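Local coordinates for protein phosphodiesterase (Candida albicans, PDB 6CPU) that belongs to the cyclic nucleotide phosphodiesterase family of the HD superfamily, mostly helical proteins with a metal-binding pocket, and holds zinc and magnesium ions, at residues Leu414-His427 against Val450-Ile463. Sequence-based numbering, arbitrary orientation.
With ZN (zinc ion), chain B.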
ATOM      1  N   LEU A 414       3.546  10.411 -15.148  1.00 25.89           N
ATOM      2  CA  LEU A 414       4.762  10.193 -14.370  1.00 26.41           C
ATOM      3  C   LEU A 414       4.537   9.126 -13.308  1.00 24.77           C
ATOM      4  O   LEU A 414       5.393   8.269 -13.102  1.00 27.28           O
ATOM      5  CB  LEU A 414       5.234  11.495 -13.722  1.00 28.42           C
ATOM      6  CG  LEU A 414       6.482  11.414 -12.832  1.00 30.55           C
ATOM      7  CD1 LEU A 414       7.651  10.775 -13.561  1.00 30.64           C
ATOM      8  CD2 LEU A 414       6.846  12.811 -12.336  1.00 31.02           C
ATOM      9  N   ILE A 415       3.380   9.175 -12.649  1.00 23.84           N
ATOM     10  CA  ILE A 415       3.042   8.169 -11.634  1.00 22.60           C
ATOM     11  C   ILE A 415       2.962   6.768 -12.258  1.00 21.94           C
ATOM     12  O   ILE A 415       3.488   5.800 -11.684  1.00 22.08           O
ATOM     13  CB  ILE A 415       1.746   8.544 -10.884  1.00 22.56           C
ATOM     14  CG1 ILE A 415       2.006   9.760  -9.984  1.00 22.97           C
ATOM     15  CG2 ILE A 415       1.250   7.356 -10.059  1.00 21.84           C
ATOM     16  CD1 ILE A 415       0.776  10.372  -9.350  1.00 23.20           C
ATOM     17  N   ILE A 416       2.314   6.656 -13.424  1.00 21.94           N
ATOM     18  CA  ILE A 416       2.204   5.374 -14.138  1.00 22.99           C
ATOM     19  C   ILE A 416       3.592   4.839 -14.471  1.00 23.33           C
ATOM     20  O   ILE A 416       3.915   3.673 -14.217  1.00 21.86           O
ATOM     21  CB  ILE A 416       1.372   5.508 -15.434  1.00 23.61           C
ATOM     22  CG1 ILE A 416      -0.096   5.798 -15.076  1.00 23.20           C
ATOM     23  CG2 ILE A 416       1.515   4.257 -16.301  1.00 23.45           C
ATOM     24  CD1 ILE A 416      -0.937   6.279 -16.236  1.00 23.59           C
ATOM     25  N   SER A 417       4.410   5.711 -15.049  1.00 24.81           N
ATOM     26  CA  SER A 417       5.778   5.358 -15.403  1.00 26.25           C
ATOM     27  C   SER A 417       6.542   4.791 -14.202  1.00 24.83           C
ATOM     28  O   SER A 417       7.172   3.736 -14.290  1.00 25.72           O
ATOM     29  CB  SER A 417       6.491   6.595 -15.979  1.00 27.47           C
ATOM     30  OG  SER A 417       7.884   6.392 -16.018  1.00 31.84           O
ATOM     31  N   SER A 418       6.460   5.473 -13.065  1.00 25.95           N
ATOM     32  CA  SER A 418       7.222   5.078 -11.878  1.00 24.75           C
ATOM     33  C   SER A 418       6.679   3.767 -11.297  1.00 24.38           C
ATOM     34  O   SER A 418       7.450   2.876 -10.921  1.00 22.86           O
ATOM     35  CB  SER A 418       7.225   6.197 -10.834  1.00 25.44           C
ATOM     36  OG  SER A 418       7.625   7.444 -11.418  1.00 27.03           O
ATOM     37  N   ILE A 419       5.355   3.618 -11.265  1.00 23.28           N
ATOM     38  CA  ILE A 419       4.791   2.370 -10.794  1.00 22.97           C
ATOM     39  C   ILE A 419       5.186   1.207 -11.704  1.00 22.94           C
ATOM     40  O   ILE A 419       5.601   0.144 -11.210  1.00 22.58           O
ATOM     41  CB  ILE A 419       3.260   2.470 -10.595  1.00 23.39           C
ATOM     42  CG1 ILE A 419       2.969   3.452  -9.452  1.00 23.82           C
ATOM     43  CG2 ILE A 419       2.696   1.100 -10.249  1.00 22.36           C
ATOM     44  CD1 ILE A 419       1.496   3.679  -9.157  1.00 24.14           C
ATOM     45  N   LEU A 420       5.085   1.398 -13.019  1.00 23.34           N
ATOM     46  CA  LEU A 420       5.465   0.347 -13.969  1.00 26.19           C
ATOM     47  C   LEU A 420       6.944  -0.034 -13.845  1.00 26.50           C
ATOM     48  O   LEU A 420       7.314  -1.203 -13.996  1.00 26.39           O
ATOM     49  CB  LEU A 420       5.121   0.757 -15.403  1.00 27.69           C
ATOM     50  CG  LEU A 420       3.625   0.739 -15.731  1.00 29.04           C
ATOM     51  CD1 LEU A 420       3.393   1.204 -17.160  1.00 30.47           C
ATOM     52  CD2 LEU A 420       3.010  -0.636 -15.518  1.00 30.35           C
ATOM     53  N   ALA A 421       7.761   0.941 -13.469  1.00 26.93           N
ATOM     54  CA  ALA A 421       9.195   0.730 -13.297  1.00 27.24           C
ATOM     55  C   ALA A 421       9.562  -0.257 -12.185  1.00 29.20           C
ATOM     56  O   ALA A 421      10.676  -0.793 -12.190  1.00 30.44           O
ATOM     57  CB  ALA A 421       9.883   2.065 -13.075  1.00 27.66           C
ATOM     58  N   THR A 422       8.650  -0.523 -11.244  1.00 27.86           N
ATOM     59  CA  THR A 422       8.947  -1.454 -10.147  1.00 28.15           C
ATOM     60  C   THR A 422       8.860  -2.931 -10.514  1.00 28.58           C
ATOM     61  O   THR A 422       9.113  -3.775  -9.670  1.00 29.19           O
ATOM     62  CB  THR A 422       8.063  -1.208  -8.904  1.00 28.44           C
ATOM     63  OG1 THR A 422       6.691  -1.482  -9.225  1.00 26.33           O
ATOM     64  CG2 THR A 422       8.204   0.236  -8.434  1.00 27.48           C
ATOM     65  N   ASP A 423       8.487  -3.233 -11.757  1.00 29.46           N
ATOM     66  CA  ASP A 423       8.484  -4.595 -12.282  1.00 30.72           C
ATOM     67  C   ASP A 423       9.911  -5.132 -12.412  1.00 32.51           C
ATOM     68  O   ASP A 423      10.682  -4.656 -13.244  1.00 30.79           O
ATOM     69  CB  ASP A 423       7.801  -4.621 -13.654  1.00 30.39           C
ATOM     70  CG  ASP A 423       7.754  -6.014 -14.275  1.00 30.86           C
ATOM     71  OD1 ASP A 423       8.013  -7.005 -13.567  1.00 32.23           O
ATOM     72  OD2 ASP A 423       7.446  -6.109 -15.484  1.00 32.84           O
ATOM     73  N   MET A 424      10.238  -6.131 -11.604  1.00 34.86           N
ATOM     74  CA  MET A 424      11.594  -6.698 -11.595  1.00 39.93           C
ATOM     75  C   MET A 424      11.929  -7.497 -12.854  1.00 40.76           C
ATOM     76  O   MET A 424      13.105  -7.708 -13.147  1.00 43.73           O
ATOM     77  CB  MET A 424      11.822  -7.548 -10.343  1.00 40.96           C
ATOM     78  CG  MET A 424      11.966  -6.720  -9.072  1.00 43.10           C
ATOM     79  SD  MET A 424      13.406  -5.624  -9.077  1.00 47.06           S
ATOM     80  CE  MET A 424      14.712  -6.795  -8.700  1.00 47.19           C
ATOM     81  N   GLY A 425      10.911  -7.927 -13.599  1.00 40.05           N
ATOM     82  CA  GLY A 425      11.124  -8.507 -14.922  1.00 40.88           C
ATOM     83  C   GLY A 425      11.690  -7.519 -15.933  1.00 41.21           C
ATOM     84  O   GLY A 425      12.145  -7.924 -17.004  1.00 42.53           O
ATOM     85  N   GLU A 426      11.650  -6.224 -15.608  1.00 41.41           N
ATOM     86  CA  GLU A 426      12.218  -5.175 -16.455  1.00 42.98           C
ATOM     87  C   GLU A 426      13.441  -4.519 -15.812  1.00 42.68           C
ATOM     88  O   GLU A 426      13.868  -3.453 -16.252  1.00 40.86           O
ATOM     89  CB  GLU A 426      11.177  -4.087 -16.717  1.00 45.48           C
ATOM     90  CG  GLU A 426       9.889  -4.586 -17.338  1.00 49.04           C
ATOM     91  CD  GLU A 426      10.113  -5.178 -18.709  1.00 51.88           C
ATOM     92  OE1 GLU A 426      10.725  -4.489 -19.557  1.00 52.09           O
ATOM     93  OE2 GLU A 426       9.681  -6.333 -18.928  1.00 54.34           O
ATOM     94  N   HIS A 427      13.985  -5.148 -14.770  1.00 44.28           N
ATOM     95  CA  HIS A 427      15.115  -4.604 -14.008  1.00 46.07           C
ATOM     96  C   HIS A 427      16.288  -4.246 -14.921  1.00 47.76           C
ATOM     97  O   HIS A 427      16.829  -3.139 -14.843  1.00 44.03           O
ATOM     98  CB  HIS A 427      15.566  -5.617 -12.956  1.00 48.29           C
ATOM     99  CG  HIS A 427      16.731  -5.166 -12.130  1.00 52.21           C
ATOM    100  ND1 HIS A 427      16.602  -4.762 -10.818  1.00 53.05           N
ATOM    101  CD2 HIS A 427      18.050  -5.069 -12.424  1.00 54.30           C
ATOM    102  CE1 HIS A 427      17.789  -4.428 -10.343  1.00 54.43           C
ATOM    103  NE2 HIS A 427      18.684  -4.603 -11.299  1.00 54.78           N
ATOM    104  N   VAL A 450      13.362  13.187 -16.203  1.00 37.70           N
ATOM    105  CA  VAL A 450      12.536  13.147 -14.986  1.00 36.70           C
ATOM    106  C   VAL A 450      12.004  11.721 -14.770  1.00 35.42           C
ATOM    107  O   VAL A 450      12.119  11.175 -13.672  1.00 32.48           O
ATOM    108  CB  VAL A 450      11.383  14.175 -15.052  1.00 37.49           C
ATOM    109  CG1 VAL A 450      10.357  13.948 -13.944  1.00 37.39           C
ATOM    110  CG2 VAL A 450      11.934  15.595 -14.966  1.00 38.40           C
ATOM    111  N   LYS A 451      11.468  11.115 -15.831  1.00 34.41           N
ATOM    112  CA  LYS A 451      10.967   9.738 -15.769  1.00 35.00           C
ATOM    113  C   LYS A 451      12.013   8.753 -15.296  1.00 34.00           C
ATOM    114  O   LYS A 451      11.726   7.886 -14.480  1.00 31.84           O
ATOM    115  CB  LYS A 451      10.463   9.266 -17.134  1.00 36.38           C
ATOM    116  CG  LYS A 451       9.070   9.723 -17.507  1.00 37.52           C
ATOM    117  CD  LYS A 451       8.792   9.364 -18.956  1.00 39.50           C
ATOM    118  CE  LYS A 451       7.330   9.062 -19.191  1.00 42.30           C
ATOM    119  NZ  LYS A 451       7.006   9.100 -20.647  1.00 43.11           N
ATOM    120  N   LEU A 452      13.230   8.866 -15.822  1.00 34.89           N
ATOM    121  CA  LEU A 452      14.269   7.899 -15.501  1.00 34.34           C
ATOM    122  C   LEU A 452      14.750   8.036 -14.064  1.00 33.18           C
ATOM    123  O   LEU A 452      14.912   7.034 -13.371  1.00 34.80           O
ATOM    124  CB  LEU A 452      15.458   8.020 -16.465  1.00 36.17           C
ATOM    125  CG  LEU A 452      16.609   7.048 -16.198  1.00 36.62           C
ATOM    126  CD1 LEU A 452      16.205   5.603 -16.462  1.00 37.49           C
ATOM    127  CD2 LEU A 452      17.826   7.427 -17.039  1.00 38.69           C
ATOM    128  N   ILE A 453      15.004   9.261 -13.619  1.00 33.69           N
ATOM    129  CA  ILE A 453      15.438   9.467 -12.240  1.00 34.01           C
ATOM    130  C   ILE A 453      14.348   8.982 -11.280  1.00 32.31           C
ATOM    131  O   ILE A 453      14.627   8.261 -10.328  1.00 32.60           O
ATOM    132  CB  ILE A 453      15.778  10.940 -11.931  1.00 34.58           C
ATOM    133  CG1 ILE A 453      16.924  11.443 -12.826  1.00 36.81           C
ATOM    134  CG2 ILE A 453      16.156  11.095 -10.464  1.00 34.70           C
ATOM    135  CD1 ILE A 453      18.109  10.510 -12.890  1.00 37.33           C
ATOM    136  N   SER A 454      13.110   9.365 -11.566  1.00 33.20           N
ATOM    137  CA  SER A 454      11.955   8.912 -10.784  1.00 32.26           C
ATOM    138  C   SER A 454      11.883   7.387 -10.737  1.00 31.41           C
ATOM    139  O   SER A 454      11.720   6.808  -9.661  1.00 32.12           O
ATOM    140  CB  SER A 454      10.682   9.492 -11.369  1.00 32.66           C
ATOM    141  OG  SER A 454      10.739  10.904 -11.339  1.00 34.15           O
ATOM    142  N   ALA A 455      12.046   6.743 -11.897  1.00 30.91           N
ATOM    143  CA  ALA A 455      12.027   5.284 -11.995  1.00 30.75           C
ATOM    144  C   ALA A 455      13.117   4.625 -11.168  1.00 31.05           C
ATOM    145  O   ALA A 455      12.891   3.619 -10.501  1.00 31.10           O
ATOM    146  CB  ALA A 455      12.149   4.850 -13.448  1.00 30.64           C
ATOM    147  N   LEU A 456      14.316   5.187 -11.219  1.00 32.24           N
ATOM    148  CA  LEU A 456      15.428   4.634 -10.467  1.00 32.12           C
ATOM    149  C   LEU A 456      15.228   4.794  -8.968  1.00 29.51           C
ATOM    150  O   LEU A 456      15.556   3.903  -8.206  1.00 32.33           O
ATOM    151  CB  LEU A 456      16.744   5.286 -10.908  1.00 33.63           C
ATOM    152  CG  LEU A 456      17.150   4.974 -12.355  1.00 35.34           C
ATOM    153  CD1 LEU A 456      18.302   5.881 -12.784  1.00 36.68           C
ATOM    154  CD2 LEU A 456      17.511   3.507 -12.531  1.00 35.77           C
ATOM    155  N   LEU A 457      14.690   5.925  -8.549  1.00 29.67           N
ATOM    156  CA  LEU A 457      14.505   6.176  -7.124  1.00 30.20           C
ATOM    157  C   LEU A 457      13.438   5.246  -6.544  1.00 28.90           C
ATOM    158  O   LEU A 457      13.668   4.609  -5.519  1.00 28.45           O
ATOM    159  CB  LEU A 457      14.179   7.647  -6.861  1.00 29.99           C
ATOM    160  CG  LEU A 457      15.379   8.595  -7.043  1.00 30.52           C
ATOM    161  CD1 LEU A 457      14.976  10.029  -6.764  1.00 31.31           C
ATOM    162  CD2 LEU A 457      16.535   8.170  -6.152  1.00 30.85           C
ATOM    163  N   ILE A 458      12.301   5.122  -7.231  1.00 28.70           N
ATOM    164  CA  ILE A 458      11.247   4.229  -6.752  1.00 27.28           C
ATOM    165  C   ILE A 458      11.731   2.780  -6.790  1.00 26.51           C
ATOM    166  O   ILE A 458      11.403   2.013  -5.912  1.00 25.96           O
ATOM    167  CB  ILE A 458       9.911   4.434  -7.511  1.00 28.22           C
ATOM    168  CG1 ILE A 458       8.739   3.843  -6.710  1.00 27.85           C
ATOM    169  CG2 ILE A 458       9.982   3.850  -8.918  1.00 28.64           C
ATOM    170  CD1 ILE A 458       7.382   4.157  -7.314  1.00 28.76           C
ATOM    171  N   LYS A 459      12.541   2.400  -7.784  1.00 28.21           N
ATOM    172  CA  LYS A 459      13.121   1.048  -7.802  1.00 28.98           C
ATOM    173  C   LYS A 459      13.975   0.777  -6.579  1.00 28.26           C
ATOM    174  O   LYS A 459      13.893  -0.292  -5.971  1.00 29.29           O
ATOM    175  CB  LYS A 459      13.964   0.816  -9.059  1.00 30.22           C
ATOM    176  CG  LYS A 459      13.150   0.395 -10.268  1.00 30.84           C
ATOM    177  CD  LYS A 459      14.013   0.240 -11.519  1.00 31.36           C
ATOM    178  CE  LYS A 459      15.013  -0.895 -11.375  1.00 31.48           C
ATOM    179  NZ  LYS A 459      14.392  -2.169 -10.924  1.00 32.71           N
ATOM    180  N   CYS A 460      14.825   1.742  -6.246  1.00 31.10           N
ATOM    181  CA  CYS A 460      15.717   1.616  -5.091  1.00 30.95           C
ATOM    182  C   CYS A 460      14.891   1.529  -3.802  1.00 29.27           C
ATOM    183  O   CYS A 460      15.122   0.657  -2.961  1.00 30.75           O
ATOM    184  CB  CYS A 460      16.692   2.794  -5.048  1.00 32.25           C
ATOM    185  SG  CYS A 460      18.047   2.669  -6.259  1.00 35.89           S
ATOM    186  N   ALA A 461      13.906   2.411  -3.676  1.00 28.17           N
ATOM    187  CA  ALA A 461      13.001   2.404  -2.511  1.00 26.61           C
ATOM    188  C   ALA A 461      12.277   1.075  -2.358  1.00 27.85           C
ATOM    189  O   ALA A 461      12.209   0.517  -1.260  1.00 27.82           O
ATOM    190  CB  ALA A 461      12.002   3.542  -2.619  1.00 27.05           C
ATOM    191  N   ASP A 462      11.746   0.552  -3.464  1.00 27.09           N
ATOM    192  CA  ASP A 462      11.000  -0.703  -3.413  1.00 28.27           C
ATOM    193  C   ASP A 462      11.844  -1.887  -2.931  1.00 29.50           C
ATOM    194  O   ASP A 462      11.324  -2.782  -2.258  1.00 29.82           O
ATOM    195  CB  ASP A 462      10.395  -1.006  -4.780  1.00 29.45           C
ATOM    196  CG  ASP A 462       9.363  -2.116  -4.737  1.00 30.87           C
ATOM    197  OD1 ASP A 462       8.599  -2.258  -3.740  1.00 30.52           O
ATOM    198  OD2 ASP A 462       9.318  -2.846  -5.743  1.00 33.99           O
ATOM    199  N   ILE A 463      13.138  -1.907  -3.267  1.00 28.62           N
ATOM    200  CA  ILE A 463      14.016  -3.009  -2.836  1.00 29.14           C
ATOM    201  C   ILE A 463      14.994  -2.566  -1.740  1.00 30.77           C
ATOM    202  O   ILE A 463      16.098  -3.106  -1.623  1.00 30.43           O
ATOM    203  CB  ILE A 463      14.776  -3.662  -4.028  1.00 30.25           C
ATOM    204  CG1 ILE A 463      15.745  -2.684  -4.700  1.00 31.24           C
ATOM    205  CG2 ILE A 463      13.793  -4.202  -5.056  1.00 30.59           C
ATOM    206  CD1 ILE A 463      16.842  -3.384  -5.481  1.00 34.14           C
TER
HETATM  207 ZN    ZN B 601       6.666  -2.983  -3.571  1.00 34.92          ZN
HETATM  208  O   HOH W   1       9.087   7.258 -13.970  1.00 36.57           O
HETATM  209  O   HOH W   2      12.468  -2.756 -12.719  1.00 37.45           O
HETATM  210  O   HOH W   3      10.947  -3.298  -7.688  1.00 32.78           O
HETATM  211  O   HOH W   4       6.684  -3.380  -5.698  1.00 30.21           O
HETATM  212  O   HOH W   5       7.329  -5.084  -3.384  1.00 34.55           O
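This helix pair borders the metal site of the HD-type phosphodiesterase fold and supplies one zinc ligand, Asp-462, where Thr-422, just past the end of the first helix, lies against Ile-458 and Asp-462. The segments 414-421 and 450-462 run in roughly the same direction, their axes 8.4 Å apart at closest and inclined at 43°. Small residues permit that closeness: Ala-421 CB meets Ala-455 CB at 3.6 Å, and Ser-418 stands opposite Ala-455. Ser-418 and Ser-454 suit a buried interface because each turns its hydroxyl back to a carbonyl one turn earlier, of Leu-414 and Val-450. Ser-418 OG also takes a hydrogen from a water that bridges to Ser-417 OG and Lys-451 O. Branched Ile-458 points toward the first helix, laying CG2 3.4 Å from Ser-418 O and CG1 against Thr-422 CG2. Lys-459 stretches its aliphatic part past Ala-421 O, then bends at chi3 (65°) and chi4 (51°), bringing NZ near Met-424 SD and the His-427 ring; a water accepts from NZ and donates to the carbonyls of Ala-421 and Asp-423. Asp-462 divides its carboxylate: OD1 binds zinc at 2.1 Å, alongside His-278, His-349 and Asp-350, while OD2 accepts from a zinc-bound water and, at 2.6 Å, from another water that also donates to Thr-422 O.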